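Local coordinates for protein glycerol dehydratase (Clostridium butyricum, PDB 1R9D) that dehydrates glycerol without coenzyme B12, probably through a glycyl radical as in other enzymes of the pyruvate formate lyase type, at residues Ile314-Asn319 and Val367-Pro372; Leu71-Leu76 and Ala263-Trp268; His733-Val738 and Ile758-Gly763; Lys24-Ser29 and Thr77-Ser82. All blocks are in the same frame, centred on the assembly; numbering follows the deposited sequence.

Contact 1: residues Ile314-Asn319 and Val367-Pro372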
loop_
_atom_site.group_PDB
_atom_site.type_symbol
_atom_site.label_atom_id
_atom_site.label_comp_id
_atom_site.label_asym_id
_atom_site.label_seq_id
_atom_site.Cartn_x
_atom_site.Cartn_y
_atom_site.Cartn_z
ATOM N N ILE A 314 -24.363 -32.527 -4.168
ATOM C CA ILE A 314 -23.497 -31.389 -4.462
ATOM C C ILE A 314 -24.288 -30.386 -5.299
ATOM O O ILE A 314 -24.206 -29.178 -5.084
ATOM C CB ILE A 314 -22.229 -31.824 -5.233
ATOM C CG1 ILE A 314 -21.266 -32.551 -4.283
ATOM C CG2 ILE A 314 -21.548 -30.609 -5.840
ATOM C CD1 ILE A 314 -20.036 -33.120 -4.961
ATOM N N TRP A 315 -25.060 -30.895 -6.253
ATOM C CA TRP A 315 -25.880 -30.025 -7.089
ATOM C C TRP A 315 -26.792 -29.196 -6.185
ATOM O O TRP A 315 -26.902 -27.979 -6.337
ATOM C CB TRP A 315 -26.732 -30.852 -8.060
ATOM C CG TRP A 315 -26.277 -30.818 -9.503
ATOM C CD1 TRP A 315 -27.044 -30.512 -10.592
ATOM C CD2 TRP A 315 -24.970 -31.131 -10.010
ATOM N NE1 TRP A 315 -26.299 -30.618 -11.744
ATOM C CE2 TRP A 315 -25.023 -30.994 -11.417
ATOM C CE3 TRP A 315 -23.759 -31.513 -9.414
ATOM C CZ2 TRP A 315 -23.912 -31.226 -12.239
ATOM C CZ3 TRP A 315 -22.649 -31.744 -10.233
ATOM C CH2 TRP A 315 -22.739 -31.599 -11.632
ATOM N N ILE A 316 -27.439 -29.853 -5.225
ATOM C CA ILE A 316 -28.325 -29.137 -4.321
ATOM C C ILE A 316 -27.580 -28.097 -3.475
ATOM O O ILE A 316 -28.072 -26.984 -3.284
ATOM C CB ILE A 316 -29.094 -30.123 -3.403
ATOM C CG1 ILE A 316 -30.022 -30.991 -4.264
ATOM C CG2 ILE A 316 -29.890 -29.355 -2.362
ATOM C CD1 ILE A 316 -30.787 -32.056 -3.500
ATOM N N LYS A 317 -26.396 -28.450 -2.978
ATOM C CA LYS A 317 -25.609 -27.519 -2.166
ATOM C C LYS A 317 -25.262 -26.258 -2.961
ATOM O O LYS A 317 -25.260 -25.155 -2.420
ATOM C CB LYS A 317 -24.315 -28.180 -1.672
ATOM C CG LYS A 317 -24.518 -29.337 -0.690
ATOM C CD LYS A 317 -25.333 -28.911 0.524
ATOM C CE LYS A 317 -24.676 -27.781 1.294
ATOM N NZ LYS A 317 -25.544 -27.288 2.414
ATOM N N LEU A 318 -24.969 -26.420 -4.247
ATOM C CA LEU A 318 -24.630 -25.271 -5.085
ATOM C C LEU A 318 -25.807 -24.298 -5.207
ATOM O O LEU A 318 -25.638 -23.154 -5.622
ATOM C CB LEU A 318 -24.178 -25.750 -6.472
ATOM C CG LEU A 318 -22.805 -26.432 -6.525
ATOM C CD1 LEU A 318 -22.700 -27.292 -7.765
ATOM C CD2 LEU A 318 -21.706 -25.377 -6.489
ATOM N N ASN A 319 -27.003 -24.756 -4.842
ATOM C CA ASN A 319 -28.199 -23.918 -4.899
ATOM C C ASN A 319 -28.481 -23.288 -3.534
ATOM O O ASN A 319 -29.399 -22.480 -3.383
ATOM C CB ASN A 319 -29.408 -24.755 -5.332
ATOM C CG ASN A 319 -29.437 -25.016 -6.826
ATOM O OD1 ASN A 319 -29.882 -24.174 -7.603
ATOM N ND2 ASN A 319 -28.952 -26.178 -7.232
ATOM N N VAL A 367 -30.992 -33.438 -14.377
ATOM C CA VAL A 367 -32.367 -33.917 -14.502
ATOM C C VAL A 367 -32.918 -34.414 -13.162
ATOM O O VAL A 367 -34.122 -34.342 -12.913
ATOM C CB VAL A 367 -32.470 -35.054 -15.532
ATOM C CG1 VAL A 367 -33.935 -35.445 -15.730
ATOM C CG2 VAL A 367 -31.864 -34.609 -16.851
ATOM N N HIS A 368 -32.033 -34.912 -12.305
ATOM C CA HIS A 368 -32.434 -35.405 -10.987
ATOM C C HIS A 368 -32.859 -34.271 -10.063
ATOM O O HIS A 368 -33.866 -34.370 -9.360
ATOM C CB HIS A 368 -31.282 -36.161 -10.319
ATOM C CG HIS A 368 -31.123 -37.573 -10.786
ATOM N ND1 HIS A 368 -30.216 -38.442 -10.219
ATOM C CD2 HIS A 368 -31.756 -38.270 -11.759
ATOM C CE1 HIS A 368 -30.297 -39.614 -10.823
ATOM N NE2 HIS A 368 -31.224 -39.537 -11.762
ATOM N N VAL A 369 -32.085 -33.190 -10.080
ATOM C CA VAL A 369 -32.322 -32.036 -9.220
ATOM C C VAL A 369 -33.216 -30.946 -9.812
ATOM O O VAL A 369 -34.088 -30.417 -9.130
ATOM C CB VAL A 369 -30.970 -31.409 -8.811
ATOM C CG1 VAL A 369 -31.193 -30.206 -7.915
ATOM C CG2 VAL A 369 -30.115 -32.458 -8.109
ATOM N N LYS A 370 -32.980 -30.605 -11.075
ATOM C CA LYS A 370 -33.759 -29.579 -11.766
ATOM C C LYS A 370 -33.843 -28.214 -11.073
ATOM O O LYS A 370 -34.917 -27.620 -10.977
ATOM C CB LYS A 370 -35.172 -30.100 -12.059
ATOM C CG LYS A 370 -35.192 -31.351 -12.930
ATOM C CD LYS A 370 -36.608 -31.757 -13.327
ATOM C CE LYS A 370 -36.597 -33.016 -14.183
ATOM N NZ LYS A 370 -37.962 -33.361 -14.682
ATOM N N LEU A 371 -32.707 -27.718 -10.595
ATOM C CA LEU A 371 -32.640 -26.410 -9.953
ATOM C C LEU A 371 -31.783 -25.513 -10.858
ATOM O O LEU A 371 -31.129 -26.006 -11.768
ATOM C CB LEU A 371 -32.016 -26.535 -8.553
ATOM C CG LEU A 371 -32.944 -27.180 -7.511
ATOM C CD1 LEU A 371 -32.228 -27.338 -6.172
ATOM C CD2 LEU A 371 -34.177 -26.311 -7.341
ATOM N N PRO A 372 -31.775 -24.190 -10.621
ATOM C CA PRO A 372 -30.993 -23.244 -11.435
ATOM C C PRO A 372 -29.487 -23.498 -11.491
ATOM O O PRO A 372 -28.853 -23.291 -12.534
ATOM C CB PRO A 372 -31.311 -21.896 -10.797
ATOM C CG PRO A 372 -32.688 -22.099 -10.245
ATOM C CD PRO A 372 -32.579 -23.467 -9.624
#
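Val369 presses both of its methyl groups against helix 304-317. CG2 comes to 3.7 Å from CB of Trp315, at the root of that side chain and oblique to the indole ring, while Val369 CG1 lies 3.9 Å from CG1 of Ile316. Because Val369 holds CG1 anti to its backbone N (chi1 -180°), the two methyls straddle Ile316 CG1, each touching it. Ile316 continues this apolar patch onto Ile13, Leu16 and Ile20 of helix 11-22, and the Trp315 side chain also touches Ala362 and Ala365, further back along the helix that carries Val369. The contact lies in the alpha/beta barrel of the glycyl radical enzymes, where helix 357-369 stops and the chain, passing Lys370 with its positive phi, heads into strand 375-380. Along this connection the packing changes from apolar to amide against aliphatic. Leu371 CB sits over the terminal amide of Asn319, 3.3 Å from OD1 and 3.4 Å from ND2, and Pro372 CD comes in at 3.4 Å from Asn319 OD1. No hydrogen bond joins the two segments; the Asn319 amide is held by backbone carbonyls, one in its own helix and one just past Pro372. Asn319 ND2 donates to Trp315 O at 2.9 Å, a bent bond (137°) that arrives 40° above the carbonyl plane, and it also donates to Gln373 O.

Contact 2: residues Leu71-Leu76 and Ala263-Trp268; sequences LIVGSL and ACQLFW
Ile72, Gln265 and Trp268 carry this contact, in which the irregular segment 71-76 lies along one side of helix 260-277, in the helical layer round the barrel of the pyruvate formate lyase-like fold. Ile72 wedges its two arms against the helix: CD1 reaches Cys264 CB at 3.8 Å, and CG2 reaches Trp268 CB at the same distance. Gln265 closes a two-point clamp on a single residue. Its OE1 accepts Val73 N at 3.0 Å, on a lone pair and nearly straight (165°), and its NE2 donates to Val73 O at 2.9 Å. A bend at chi2 (64°) turns the amide toward the backbone of Val73, so both backbone groups of this buried residue are satisfied by one side chain. Gln265 OE1 also accepts a water at 2.7 Å, which bonds weakly to Leu71 O. Trp268 meets Gly74 with its indole edge, and Gly74 CA lies in the ring plane, where no side chain stands in the way; the backbone angles of Gly74 by themselves call for glycine. There NE1 donates to Gly74 O at 2.8 Å, from 24° out of the carbonyl plane.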
loop_
_atom_site.group_PDB
_atom_site.type_symbol
_atom_site.label_atom_id
_atom_site.label_comp_id
_atom_site.label_asym_id
_atom_site.label_seq_id
_atom_site.Cartn_x
_atom_site.Cartn_y
_atom_site.Cartn_z
ATOM N N LEU A 71 -26.070 -35.480 3.024
ATOM C CA LEU A 71 -24.953 -36.417 2.959
ATOM C C LEU A 71 -23.681 -35.572 2.859
ATOM O O LEU A 71 -22.619 -35.951 3.355
ATOM C CB LEU A 71 -25.065 -37.335 1.738
ATOM C CG LEU A 71 -26.106 -38.460 1.756
ATOM C CD1 LEU A 71 -26.098 -39.183 0.419
ATOM C CD2 LEU A 71 -25.797 -39.435 2.883
ATOM N N ILE A 72 -23.808 -34.421 2.208
ATOM C CA ILE A 72 -22.699 -33.482 2.040
ATOM C C ILE A 72 -23.047 -32.283 2.913
ATOM O O ILE A 72 -24.081 -31.648 2.715
ATOM C CB ILE A 72 -22.568 -33.027 0.562
ATOM C CG1 ILE A 72 -22.183 -34.219 -0.321
ATOM C CG2 ILE A 72 -21.541 -31.895 0.449
ATOM C CD1 ILE A 72 -20.795 -34.785 -0.047
ATOM N N VAL A 73 -22.191 -31.967 3.880
ATOM C CA VAL A 73 -22.472 -30.864 4.789
ATOM C C VAL A 73 -21.635 -29.604 4.593
ATOM O O VAL A 73 -20.549 -29.645 4.019
ATOM C CB VAL A 73 -22.331 -31.324 6.263
ATOM C CG1 VAL A 73 -23.354 -32.411 6.564
ATOM C CG2 VAL A 73 -20.925 -31.842 6.519
ATOM N N GLY A 74 -22.160 -28.492 5.096
ATOM C CA GLY A 74 -21.496 -27.206 4.986
ATOM C C GLY A 74 -22.506 -26.182 4.506
ATOM O O GLY A 74 -22.838 -26.143 3.318
ATOM N N SER A 75 -23.010 -25.368 5.428
ATOM C CA SER A 75 -23.999 -24.346 5.106
ATOM C C SER A 75 -23.491 -22.979 5.527
ATOM O O SER A 75 -23.033 -22.801 6.661
ATOM C CB SER A 75 -25.324 -24.639 5.820
ATOM O OG SER A 75 -25.879 -25.867 5.384
ATOM N N LEU A 76 -23.596 -22.012 4.619
ATOM C CA LEU A 76 -23.130 -20.656 4.871
ATOM C C LEU A 76 -24.117 -19.793 5.645
ATOM O O LEU A 76 -23.735 -18.774 6.220
ATOM C CB LEU A 76 -22.791 -19.964 3.547
ATOM C CG LEU A 76 -21.811 -20.685 2.616
ATOM C CD1 LEU A 76 -21.408 -19.741 1.492
ATOM C CD2 LEU A 76 -20.580 -21.131 3.387
ATOM N N ALA A 263 -13.790 -37.075 -1.599
ATOM C CA ALA A 263 -13.522 -36.072 -2.630
ATOM C C ALA A 263 -14.706 -35.110 -2.750
ATOM O O ALA A 263 -14.520 -33.896 -2.847
ATOM C CB ALA A 263 -13.250 -36.754 -3.968
ATOM N N CYS A 264 -15.925 -35.647 -2.730
ATOM C CA CYS A 264 -17.125 -34.813 -2.828
ATOM C C CYS A 264 -17.264 -33.851 -1.654
ATOM O O CYS A 264 -17.624 -32.684 -1.828
ATOM C CB CYS A 264 -18.389 -35.685 -2.911
ATOM S SG CYS A 264 -18.624 -36.539 -4.487
ATOM N N GLN A 265 -16.989 -34.338 -0.446
ATOM C CA GLN A 265 -17.108 -33.491 0.734
ATOM C C GLN A 265 -16.018 -32.425 0.792
ATOM O O GLN A 265 -16.289 -31.283 1.144
ATOM C CB GLN A 265 -17.069 -34.333 2.012
ATOM C CG GLN A 265 -17.205 -33.497 3.280
ATOM C CD GLN A 265 -18.545 -32.790 3.377
ATOM O OE1 GLN A 265 -19.570 -33.408 3.680
ATOM N NE2 GLN A 265 -18.547 -31.490 3.118
ATOM N N LEU A 266 -14.788 -32.797 0.450
ATOM C CA LEU A 266 -13.686 -31.841 0.476
ATOM C C LEU A 266 -13.898 -30.783 -0.610
ATOM O O LEU A 266 -13.604 -29.599 -0.410
ATOM C CB LEU A 266 -12.347 -32.565 0.278
ATOM C CG LEU A 266 -11.079 -31.696 0.292
ATOM C CD1 LEU A 266 -11.087 -30.759 1.490
ATOM C CD2 LEU A 266 -9.858 -32.598 0.322
ATOM N N PHE A 267 -14.418 -31.213 -1.756
ATOM C CA PHE A 267 -14.698 -30.281 -2.844
ATOM C C PHE A 267 -15.626 -29.189 -2.324
ATOM O O PHE A 267 -15.359 -28.002 -2.494
ATOM C CB PHE A 267 -15.387 -30.990 -4.013
ATOM C CG PHE A 267 -16.069 -30.049 -4.963
ATOM C CD1 PHE A 267 -15.335 -29.336 -5.907
ATOM C CD2 PHE A 267 -17.442 -29.828 -4.873
ATOM C CE1 PHE A 267 -15.961 -28.413 -6.743
ATOM C CE2 PHE A 267 -18.074 -28.910 -5.701
ATOM C CZ PHE A 267 -17.326 -28.199 -6.640
ATOM N N TRP A 268 -16.724 -29.591 -1.690
ATOM C CA TRP A 268 -17.675 -28.614 -1.184
ATOM C C TRP A 268 -17.087 -27.677 -0.134
ATOM O O TRP A 268 -17.410 -26.493 -0.125
ATOM C CB TRP A 268 -18.937 -29.294 -0.630
ATOM C CG TRP A 268 -19.932 -28.284 -0.156
ATOM C CD1 TRP A 268 -20.295 -28.030 1.138
ATOM C CD2 TRP A 268 -20.600 -27.304 -0.960
ATOM N NE1 TRP A 268 -21.139 -26.948 1.189
ATOM C CE2 TRP A 268 -21.342 -26.482 -0.085
ATOM C CE3 TRP A 268 -20.637 -27.037 -2.337
ATOM C CZ2 TRP A 268 -22.117 -25.406 -0.540
ATOM C CZ3 TRP A 268 -21.408 -25.966 -2.790
ATOM C CH2 TRP A 268 -22.136 -25.165 -1.893
HETATM O O HOH W 1 -19.570 -35.863 4.727
#

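Contact 3: residues His733-Val738 and Ile758-Gly763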
loop_
_atom_site.group_PDB
_atom_site.type_symbol
_atom_site.label_atom_id
_atom_site.label_comp_id
_atom_site.label_asym_id
_atom_site.label_seq_id
_atom_site.Cartn_x
_atom_site.Cartn_y
_atom_site.Cartn_z
ATOM N N HIS A 733 -20.514 -19.791 -28.606
ATOM C CA HIS A 733 -21.408 -20.475 -27.677
ATOM C C HIS A 733 -22.867 -20.393 -28.116
ATOM O O HIS A 733 -23.253 -19.480 -28.836
ATOM C CB HIS A 733 -21.258 -19.829 -26.285
ATOM C CG HIS A 733 -22.528 -19.779 -25.487
ATOM N ND1 HIS A 733 -23.556 -18.903 -25.766
ATOM C CD2 HIS A 733 -22.947 -20.522 -24.435
ATOM C CE1 HIS A 733 -24.553 -19.110 -24.923
ATOM N NE2 HIS A 733 -24.210 -20.088 -24.104
ATOM N N VAL A 734 -23.668 -21.361 -27.676
ATOM C CA VAL A 734 -25.094 -21.354 -27.960
ATOM C C VAL A 734 -25.808 -22.148 -26.862
ATOM O O VAL A 734 -25.244 -23.081 -26.289
ATOM C CB VAL A 734 -25.407 -21.934 -29.375
ATOM C CG1 VAL A 734 -25.133 -23.429 -29.416
ATOM C CG2 VAL A 734 -26.856 -21.619 -29.756
ATOM N N GLN A 735 -27.036 -21.752 -26.545
ATOM C CA GLN A 735 -27.815 -22.436 -25.517
ATOM C C GLN A 735 -29.278 -22.300 -25.914
ATOM O O GLN A 735 -29.630 -21.378 -26.651
ATOM C CB GLN A 735 -27.557 -21.798 -24.156
ATOM C CG GLN A 735 -27.936 -20.337 -24.084
ATOM C CD GLN A 735 -27.379 -19.655 -22.858
ATOM O OE1 GLN A 735 -27.824 -18.566 -22.486
ATOM N NE2 GLN A 735 -26.388 -20.279 -22.228
ATOM N N PHE A 736 -30.130 -23.194 -25.419
ATOM C CA PHE A 736 -31.533 -23.171 -25.818
ATOM C C PHE A 736 -32.605 -23.284 -24.748
ATOM O O PHE A 736 -32.477 -24.051 -23.795
ATOM C CB PHE A 736 -31.812 -24.302 -26.815
ATOM C CG PHE A 736 -30.771 -24.454 -27.883
ATOM C CD1 PHE A 736 -29.611 -25.184 -27.646
ATOM C CD2 PHE A 736 -30.945 -23.859 -29.126
ATOM C CE1 PHE A 736 -28.635 -25.318 -28.636
ATOM C CE2 PHE A 736 -29.979 -23.985 -30.121
ATOM C CZ PHE A 736 -28.820 -24.716 -29.876
ATOM N N ASN A 737 -33.676 -22.523 -24.944
ATOM C CA ASN A 737 -34.842 -22.591 -24.079
ATOM C C ASN A 737 -35.776 -23.471 -24.909
ATOM O O ASN A 737 -35.847 -23.329 -26.134
ATOM C CB ASN A 737 -35.490 -21.218 -23.886
ATOM C CG ASN A 737 -35.252 -20.642 -22.499
ATOM O OD1 ASN A 737 -35.296 -21.360 -21.496
ATOM N ND2 ASN A 737 -35.024 -19.338 -22.435
ATOM N N VAL A 738 -36.457 -24.400 -24.256
ATOM C CA VAL A 738 -37.396 -25.283 -24.937
ATOM C C VAL A 738 -38.580 -25.383 -23.993
ATOM O O VAL A 738 -38.637 -26.276 -23.149
ATOM C CB VAL A 738 -36.810 -26.693 -25.157
ATOM C CG1 VAL A 738 -37.810 -27.563 -25.912
ATOM C CG2 VAL A 738 -35.507 -26.603 -25.935
ATOM N N ILE A 758 -38.185 -23.720 -14.200
ATOM C CA ILE A 758 -36.868 -23.148 -14.477
ATOM C C ILE A 758 -36.818 -22.633 -15.910
ATOM O O ILE A 758 -37.370 -23.257 -16.814
ATOM C CB ILE A 758 -35.745 -24.197 -14.330
ATOM C CG1 ILE A 758 -35.831 -24.881 -12.963
ATOM C CG2 ILE A 758 -34.379 -23.520 -14.497
ATOM C CD1 ILE A 758 -35.678 -23.930 -11.793
ATOM N N VAL A 759 -36.148 -21.502 -16.114
ATOM C CA VAL A 759 -36.022 -20.922 -17.447
ATOM C C VAL A 759 -34.620 -20.355 -17.667
ATOM O O VAL A 759 -33.945 -19.947 -16.723
ATOM C CB VAL A 759 -37.041 -19.782 -17.664
ATOM C CG1 VAL A 759 -36.742 -18.629 -16.724
ATOM C CG2 VAL A 759 -36.998 -19.308 -19.103
ATOM N N ARG A 760 -34.190 -20.332 -18.921
ATOM C CA ARG A 760 -32.878 -19.800 -19.262
ATOM C C ARG A 760 -32.987 -18.294 -19.475
ATOM O O ARG A 760 -33.840 -17.832 -20.237
ATOM C CB ARG A 760 -32.372 -20.443 -20.554
ATOM C CG ARG A 760 -30.907 -20.207 -20.824
ATOM C CD ARG A 760 -30.084 -20.879 -19.744
ATOM N NE ARG A 760 -28.662 -20.838 -20.035
ATOM C CZ ARG A 760 -27.732 -21.413 -19.283
ATOM N NH1 ARG A 760 -28.076 -22.075 -18.185
ATOM N NH2 ARG A 760 -26.459 -21.334 -19.635
ATOM N N VAL A 761 -32.138 -17.529 -18.798
ATOM C CA VAL A 761 -32.132 -16.085 -18.959
ATOM C C VAL A 761 -31.040 -15.769 -19.990
ATOM O O VAL A 761 -31.337 -15.581 -21.169
ATOM C CB VAL A 761 -31.842 -15.365 -17.616
ATOM C CG1 VAL A 761 -31.899 -13.860 -17.809
ATOM C CG2 VAL A 761 -32.872 -15.786 -16.568
ATOM N N ALA A 762 -29.781 -15.738 -19.557
ATOM C CA ALA A 762 -28.665 -15.475 -20.468
ATOM C C ALA A 762 -27.356 -15.949 -19.846
ATOM O O ALA A 762 -26.726 -15.219 -19.085
ATOM C CB ALA A 762 -28.586 -13.981 -20.791
ATOM N N GLY A 763 -26.948 -17.174 -20.172
ATOM C CA GLY A 763 -25.722 -17.712 -19.614
ATOM C C GLY A 763 -25.989 -18.395 -18.284
ATOM O O GLY A 763 -25.081 -18.945 -17.652
#
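Asn737 reaches across from strand 733-738 and takes both backbone polar groups of Arg760. Its OD1 accepts Arg760 N at 3.0 Å, in the carbonyl plane and on a lone pair, while its ND2 donates to Arg760 O at 2.9 Å. This side-chain clamp links two strands that belong to different sheets. Val759 CG2 borders it, 3.6 Å from Asn737 OD1. Next to the clamp, the Gln735 amide stands nearly perpendicular (81°) to the Arg760 guanidinium and meets its edge, with Gln735 CD 3.3 Å from Arg760 NE. Gly763 C lies 3.2 Å above one guanidinium face, offset toward its rim, and Arg760 NH1 is hydrogen-bonded to Ser765 OG on the returning strand 765-767. Further out, strand 702-705 pairs with strand 733-738, and Arg782 binds Val761 O. Gly763, the predicted radical site, lies about 8 Å from the bound glycerol molecule; no radical is present here. The two Asn737 bonds satisfy the buried N-H and C=O of Arg760, joining the strand before the radical loop to strand 733-738; the burial of Gly763 is consistent with a radical that must be shielded.

Contact 4: residues Lys24-Ser29 and Thr77-Ser82; sequences KPCVES and TKEPRS
Ser82 OG is gripped from two directions: it accepts Cys26 N across the contact at 3.2 Å and donates to Pro80 O at 3.0 Å within its own loop. With OG anti to the carbonyl carbon (chi1 -62°), the hydroxyl is turned to the 24-29 chain, while Ser82 CB rests 3.2 Å from Cys26 O. At the other end Glu28 sends an extended side chain into the turn formed by Thr77, Lys78 and Glu79. Its carboxylate takes two successive backbone N-H groups, Lys78 N on OE1 and Glu79 N on OE2, each at 3.0 Å and each on the syn lone pair; the second bond is almost straight (175°). Thr77 OG1 holds the same turn closed by donating to Glu79 O at 2.7 Å. Glu79 answers with its own carboxylate, OE2 accepting Lys24 N at 3.0 Å on the anti side. Between these grips Pro25 lies side by side with Arg81, its CB 3.4 Å from Arg81 O, and the Arg81 guanidinium runs on to Gln767, on strand 765-767, which pairs with strand 758-760 around the glycine radical site. The contact thus joins the linker between helices 11-22 and 30-40 to the long loop before helix 92-97. Lys78 NZ makes its salt bridge with Glu30. Two backbone N-H groups satisfy the buried Glu28 carboxylate; together with the nearby Lys78 ammonium group they would be expected to favour its ionised form.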
loop_
_atom_site.group_PDB
_atom_site.type_symbol
_atom_site.label_atom_id
_atom_site.label_comp_id
_atom_site.label_asym_id
_atom_site.label_seq_id
_atom_site.Cartn_x
_atom_site.Cartn_y
_atom_site.Cartn_z
ATOM N N LYS A 24 -37.093 -19.168 2.517
ATOM C CA LYS A 24 -37.480 -17.774 2.366
ATOM C C LYS A 24 -36.169 -16.995 2.434
ATOM O O LYS A 24 -35.719 -16.607 3.514
ATOM C CB LYS A 24 -38.416 -17.362 3.502
ATOM C CG LYS A 24 -39.699 -18.188 3.542
ATOM C CD LYS A 24 -40.491 -17.946 4.816
ATOM C CE LYS A 24 -41.721 -18.848 4.871
ATOM N NZ LYS A 24 -42.444 -18.743 6.176
ATOM N N PRO A 25 -35.528 -16.777 1.272
ATOM C CA PRO A 25 -34.257 -16.050 1.195
ATOM C C PRO A 25 -34.210 -14.833 2.109
ATOM O O PRO A 25 -35.108 -13.997 2.087
ATOM C CB PRO A 25 -34.167 -15.675 -0.282
ATOM C CG PRO A 25 -34.815 -16.846 -0.947
ATOM C CD PRO A 25 -36.048 -17.049 -0.082
ATOM N N CYS A 26 -33.158 -14.739 2.915
ATOM C CA CYS A 26 -33.012 -13.611 3.818
ATOM C C CYS A 26 -31.565 -13.154 3.918
ATOM O O CYS A 26 -30.661 -13.769 3.350
ATOM C CB CYS A 26 -33.513 -13.977 5.216
ATOM S SG CYS A 26 -32.459 -15.164 6.076
ATOM N N VAL A 27 -31.371 -12.062 4.646
ATOM C CA VAL A 27 -30.056 -11.485 4.871
ATOM C C VAL A 27 -29.710 -11.712 6.337
ATOM O O VAL A 27 -30.446 -11.279 7.229
ATOM C CB VAL A 27 -30.061 -9.973 4.597
ATOM C CG1 VAL A 27 -28.690 -9.379 4.908
ATOM C CG2 VAL A 27 -30.443 -9.713 3.150
ATOM N N GLU A 28 -28.606 -12.409 6.582
ATOM C CA GLU A 28 -28.172 -12.687 7.943
ATOM C C GLU A 28 -27.020 -11.759 8.307
ATOM O O GLU A 28 -26.316 -11.258 7.425
ATOM C CB GLU A 28 -27.800 -14.170 8.070
ATOM C CG GLU A 28 -29.056 -15.056 8.093
ATOM C CD GLU A 28 -28.784 -16.550 8.064
ATOM O OE1 GLU A 28 -27.652 -16.974 8.378
ATOM O OE2 GLU A 28 -29.728 -17.309 7.739
ATOM N N SER A 29 -26.836 -11.512 9.603
ATOM C CA SER A 29 -25.797 -10.587 10.043
ATOM C C SER A 29 -24.569 -11.160 10.750
ATOM O O SER A 29 -23.621 -10.424 11.018
ATOM C CB SER A 29 -26.426 -9.509 10.935
ATOM O OG SER A 29 -27.092 -10.093 12.042
ATOM N N THR A 77 -25.386 -20.190 5.640
ATOM C CA THR A 77 -26.427 -19.450 6.345
ATOM C C THR A 77 -27.362 -20.431 7.043
ATOM O O THR A 77 -27.502 -21.576 6.614
ATOM C CB THR A 77 -27.259 -18.568 5.375
ATOM O OG1 THR A 77 -27.760 -19.369 4.295
ATOM C CG2 THR A 77 -26.406 -17.437 4.817
ATOM N N LYS A 78 -27.987 -19.981 8.127
ATOM C CA LYS A 78 -28.913 -20.816 8.883
ATOM C C LYS A 78 -30.132 -21.157 8.024
ATOM O O LYS A 78 -30.553 -22.316 7.963
ATOM C CB LYS A 78 -29.332 -20.090 10.164
ATOM C CG LYS A 78 -28.161 -19.812 11.101
ATOM C CD LYS A 78 -28.558 -18.949 12.293
ATOM C CE LYS A 78 -28.975 -17.548 11.858
ATOM N NZ LYS A 78 -29.281 -16.660 13.021
ATOM N N GLU A 79 -30.695 -20.146 7.370
ATOM C CA GLU A 79 -31.846 -20.333 6.482
ATOM C C GLU A 79 -31.270 -20.719 5.116
ATOM O O GLU A 79 -30.275 -20.143 4.678
ATOM C CB GLU A 79 -32.634 -19.023 6.360
ATOM C CG GLU A 79 -33.823 -19.037 5.383
ATOM C CD GLU A 79 -35.016 -19.844 5.883
ATOM O OE1 GLU A 79 -35.115 -20.072 7.106
ATOM O OE2 GLU A 79 -35.868 -20.234 5.051
ATOM N N PRO A 80 -31.875 -21.700 4.427
ATOM C CA PRO A 80 -31.316 -22.064 3.121
ATOM C C PRO A 80 -31.460 -20.941 2.098
ATOM O O PRO A 80 -32.258 -20.023 2.275
ATOM C CB PRO A 80 -32.129 -23.296 2.719
ATOM C CG PRO A 80 -32.611 -23.853 4.043
ATOM C CD PRO A 80 -32.974 -22.605 4.800
ATOM N N ARG A 81 -30.660 -21.006 1.039
ATOM C CA ARG A 81 -30.738 -20.020 -0.031
ATOM C C ARG A 81 -30.714 -18.572 0.455
ATOM O O ARG A 81 -31.430 -17.720 -0.082
ATOM C CB ARG A 81 -32.024 -20.268 -0.825
ATOM C CG ARG A 81 -31.968 -19.859 -2.281
ATOM C CD ARG A 81 -33.316 -20.092 -2.940
ATOM N NE ARG A 81 -33.277 -19.828 -4.376
ATOM C CZ ARG A 81 -34.356 -19.775 -5.147
ATOM N NH1 ARG A 81 -35.559 -19.966 -4.618
ATOM N NH2 ARG A 81 -34.236 -19.527 -6.446
ATOM N N SER A 82 -29.891 -18.286 1.463
ATOM C CA SER A 82 -29.806 -16.934 2.003
ATOM C C SER A 82 -28.429 -16.304 1.805
ATOM O O SER A 82 -27.548 -16.916 1.211
ATOM C CB SER A 82 -30.194 -16.941 3.480
ATOM O OG SER A 82 -31.537 -17.383 3.612
#

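From the N terminus, 24-29 is the first segment, and contact 4 closes its loop at 77-82. Contact 2 opens at 71-76, directly before 77-82, and closes only at 263-268, so contacts 4 and 2 cross and share one continuous run of chain. Contact 1 follows in series, closing the loop between helices 304-317 and 357-369. Contact 3 comes last, closing a short loop through helix 741-749 and joining the five-stranded sheet to the two-stranded hairpin. Lys317 links contact 1 to contact 2 through a weak bond from NZ to Gly74 O, and Asn319 packs on Arg81 of contact 4. Pro372 touches Ile758, tying the connection after helix 357-369 to strand 758-760, which leads into the radical loop.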